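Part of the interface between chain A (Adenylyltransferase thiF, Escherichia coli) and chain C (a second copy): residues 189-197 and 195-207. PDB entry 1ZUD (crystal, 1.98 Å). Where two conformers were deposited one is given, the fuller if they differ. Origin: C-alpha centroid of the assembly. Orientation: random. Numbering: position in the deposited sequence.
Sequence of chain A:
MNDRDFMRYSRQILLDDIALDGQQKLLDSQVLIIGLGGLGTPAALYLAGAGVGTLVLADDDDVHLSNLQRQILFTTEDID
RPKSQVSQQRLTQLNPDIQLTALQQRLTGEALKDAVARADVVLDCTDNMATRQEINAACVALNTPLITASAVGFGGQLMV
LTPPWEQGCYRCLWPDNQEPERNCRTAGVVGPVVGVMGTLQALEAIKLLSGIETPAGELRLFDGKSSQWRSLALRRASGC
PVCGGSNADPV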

# COMPACT_ATOMS: atom_id res chain seq x y z
N VAL A 189 -15.26 5.22 3.74
CA VAL A 189 -14.07 4.57 3.31
C VAL A 189 -13.09 4.84 4.41
O VAL A 189 -13.17 5.86 5.07
CB VAL A 189 -13.58 5.19 2.00
CG1 VAL A 189 -13.23 6.68 2.27
CG2 VAL A 189 -12.38 4.35 1.44
N VAL A 190 -12.20 3.88 4.63
CA VAL A 190 -11.12 3.98 5.62
C VAL A 190 -9.98 4.74 4.95
O VAL A 190 -9.60 4.40 3.84
CB VAL A 190 -10.66 2.58 5.96
CG1 VAL A 190 -9.38 2.62 6.80
CG2 VAL A 190 -11.85 1.84 6.65
N GLY A 191 -9.43 5.76 5.59
CA GLY A 191 -8.37 6.55 4.98
C GLY A 191 -7.18 5.79 4.43
O GLY A 191 -6.83 5.95 3.26
N PRO A 192 -6.57 4.90 5.25
CA PRO A 192 -5.42 4.21 4.68
C PRO A 192 -5.75 3.22 3.56
O PRO A 192 -4.85 2.83 2.80
CB PRO A 192 -4.69 3.58 5.91
CG PRO A 192 -5.62 3.74 7.08
CD PRO A 192 -6.62 4.86 6.73
N VAL A 193 -7.01 2.81 3.41
CA VAL A 193 -7.26 1.91 2.27
C VAL A 193 -7.23 2.73 0.96
O VAL A 193 -6.57 2.36 -0.05
CB VAL A 193 -8.65 1.24 2.36
CG1 VAL A 193 -8.93 0.51 1.07
CG2 VAL A 193 -8.73 0.26 3.60
N VAL A 194 -7.89 3.88 0.97
CA VAL A 194 -7.84 4.63 -0.31
C VAL A 194 -6.41 5.15 -0.51
O VAL A 194 -5.89 5.20 -1.65
CB VAL A 194 -8.90 5.78 -0.35
CG1 VAL A 194 -8.70 6.77 0.77
CG2 VAL A 194 -8.85 6.44 -1.71
N GLY A 195 -5.77 5.48 0.60
CA GLY A 195 -4.39 5.94 0.56
C GLY A 195 -3.42 4.91 -0.02
O GLY A 195 -2.57 5.26 -0.84
N VAL A 196 -3.54 3.64 0.36
CA VAL A 196 -2.66 2.64 -0.21
C VAL A 196 -2.89 2.54 -1.70
O VAL A 196 -1.92 2.39 -2.46
CB VAL A 196 -2.85 1.21 0.45
CG1 VAL A 196 -4.18 1.09 1.03
CG2 VAL A 196 -2.65 0.09 -0.60
N MET A 197 -4.15 2.70 -2.16
CA MET A 197 -4.41 2.59 -3.60
C MET A 197 -3.81 3.75 -4.39
O MET A 197 -3.27 3.54 -5.48
CB MET A 197 -5.94 2.54 -3.89
CG MET A 197 -6.72 1.36 -3.24
SD MET A 197 -5.83 -0.30 -3.27
CE MET A 197 -5.93 -0.76 -5.02
N GLY C 195 6.18 4.09 1.45
CA GLY C 195 4.92 4.76 1.77
C GLY C 195 3.76 3.75 1.89
O GLY C 195 2.94 3.87 2.83
N VAL C 196 3.67 2.78 0.98
CA VAL C 196 2.58 1.86 1.12
C VAL C 196 2.70 1.02 2.40
O VAL C 196 1.68 0.78 3.06
CB VAL C 196 2.40 0.87 -0.07
CG1 VAL C 196 2.16 1.64 -1.35
CG2 VAL C 196 3.52 -0.08 -0.19
N MET C 197 3.92 0.68 2.80
CA MET C 197 4.10 -0.12 4.03
C MET C 197 3.69 0.69 5.24
O MET C 197 3.04 0.18 6.14
CB MET C 197 5.57 -0.58 4.17
CG MET C 197 6.08 -1.38 2.95
SD MET C 197 4.99 -2.73 2.32
CE MET C 197 4.92 -3.80 3.87
N GLY C 198 4.07 1.97 5.29
CA GLY C 198 3.66 2.73 6.45
C GLY C 198 2.16 2.98 6.48
O GLY C 198 1.54 3.01 7.55
N THR C 199 1.57 3.21 5.31
CA THR C 199 0.11 3.43 5.26
C THR C 199 -0.59 2.13 5.73
O THR C 199 -1.63 2.18 6.43
CB THR C 199 -0.34 3.79 3.81
OG1 THR C 199 0.36 4.96 3.43
CG2 THR C 199 -1.87 4.10 3.73
N LEU C 200 -0.04 0.98 5.33
CA LEU C 200 -0.64 -0.31 5.78
C LEU C 200 -0.50 -0.47 7.30
O LEU C 200 -1.36 -1.05 7.92
CB LEU C 200 0.03 -1.49 5.07
CG LEU C 200 -0.44 -1.56 3.62
CD1 LEU C 200 0.44 -2.60 2.86
CD2 LEU C 200 -1.95 -1.84 3.58
N GLN C 201 0.60 0.01 7.89
CA GLN C 201 0.74 0.01 9.34
C GLN C 201 -0.42 0.82 9.95
O GLN C 201 -1.00 0.39 10.93
CB GLN C 201 2.05 0.67 9.76
CG GLN C 201 3.23 -0.22 9.50
CD GLN C 201 4.49 0.44 10.02
OE1 GLN C 201 5.06 1.27 9.32
NE2 GLN C 201 4.91 0.08 11.23
N ALA C 202 -0.74 2.00 9.40
CA ALA C 202 -1.88 2.78 9.94
C ALA C 202 -3.20 1.97 9.87
O ALA C 202 -4.03 1.98 10.80
CB ALA C 202 -2.05 4.17 9.10
N LEU C 203 -3.43 1.35 8.72
CA LEU C 203 -4.60 0.53 8.52
C LEU C 203 -4.70 -0.55 9.64
O LEU C 203 -5.76 -0.76 10.23
CB LEU C 203 -4.52 -0.23 7.18
CG LEU C 203 -5.83 -0.45 6.36
CD1 LEU C 203 -5.64 -1.69 5.47
CD2 LEU C 203 -7.13 -0.52 7.16
N GLU C 204 -3.61 -1.25 9.90
CA GLU C 204 -3.64 -2.33 10.92
C GLU C 204 -3.95 -1.71 12.30
O GLU C 204 -4.66 -2.28 13.13
CB GLU C 204 -2.26 -3.06 10.91
CG GLU C 204 -2.05 -3.89 9.62
CD GLU C 204 -3.21 -4.84 9.33
OE1 GLU C 204 -3.58 -5.07 8.15
OE2 GLU C 204 -3.78 -5.36 10.32
N ALA C 205 -3.45 -0.51 12.54
CA ALA C 205 -3.68 0.15 13.82
C ALA C 205 -5.13 0.52 14.03
O ALA C 205 -5.69 0.35 15.13
CB ALA C 205 -2.80 1.43 13.97
N ILE C 206 -5.76 1.00 12.98
CA ILE C 206 -7.15 1.38 13.07
C ILE C 206 -8.02 0.17 13.31
O ILE C 206 -8.95 0.24 14.10
CB ILE C 206 -7.59 2.09 11.77
CG1 ILE C 206 -6.82 3.43 11.69
CG2 ILE C 206 -9.09 2.35 11.75
CD1 ILE C 206 -6.79 4.06 10.31
N LYS C 207 -7.70 -0.92 12.64
CA LYS C 207 -8.47 -2.16 12.83
C LYS C 207 -8.30 -2.68 14.26
O LYS C 207 -9.30 -3.08 14.91
CB LYS C 207 -8.06 -3.25 11.81
CG LYS C 207 -8.53 -2.92 10.37
CD LYS C 207 -8.26 -4.08 9.40
CE LYS C 207 -6.75 -4.34 9.29
NZ LYS C 207 -6.49 -5.46 8.36

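Pro192(A) is the centre of this contact. Its CA-to-CB bond points toward chain C, and its ring sits as a knob among Thr199(C), Ala202(C), Leu203(C) and Ile206(C). Pro192(A) CG lies 3.5 Å from Ile206(C) CD1 and 4.1 Å from Ala202(C) CB. Pro192(A) CB is 4.0 Å from Leu203(C) CB. The compact ring, in the first turn of its helix, fills the hole without needing a hydrogen-bond partner. Ala202(C) adds only a methyl to the hole.

Leu203(C) extends the apolar patch. Leu203(C) CD2 lies 3.9 Å from Val190(A) CG1 and 4.0 Å from Val193(A) CG2.

The two helices run nearly antiparallel, at 162°, with axes 8.6 Å apart at closest approach. Gly195(A) has no side chain on the face turned to chain C, where Thr199(C) CG2 packs 4.1 Å from Gly195(A) C. Further along, Val196(A) CB is 4.5 Å from Leu200(C) CD2, and Val196(A) O is 4.3 Å from Val196(C) CG1.

No hydrogen bond crosses between the stretches, which together bury 406 Å². Thr199(C) turns its methyl to chain A, with CG2 3.4 Å from Pro192(A) O. Thr199(C) OG1 donates to Gly195(C) O at 2.9 Å, within its own helix. Outside the contact, Lys207(C) NZ forms a salt bridge with Glu204(C) OE1 at 2.9 Å.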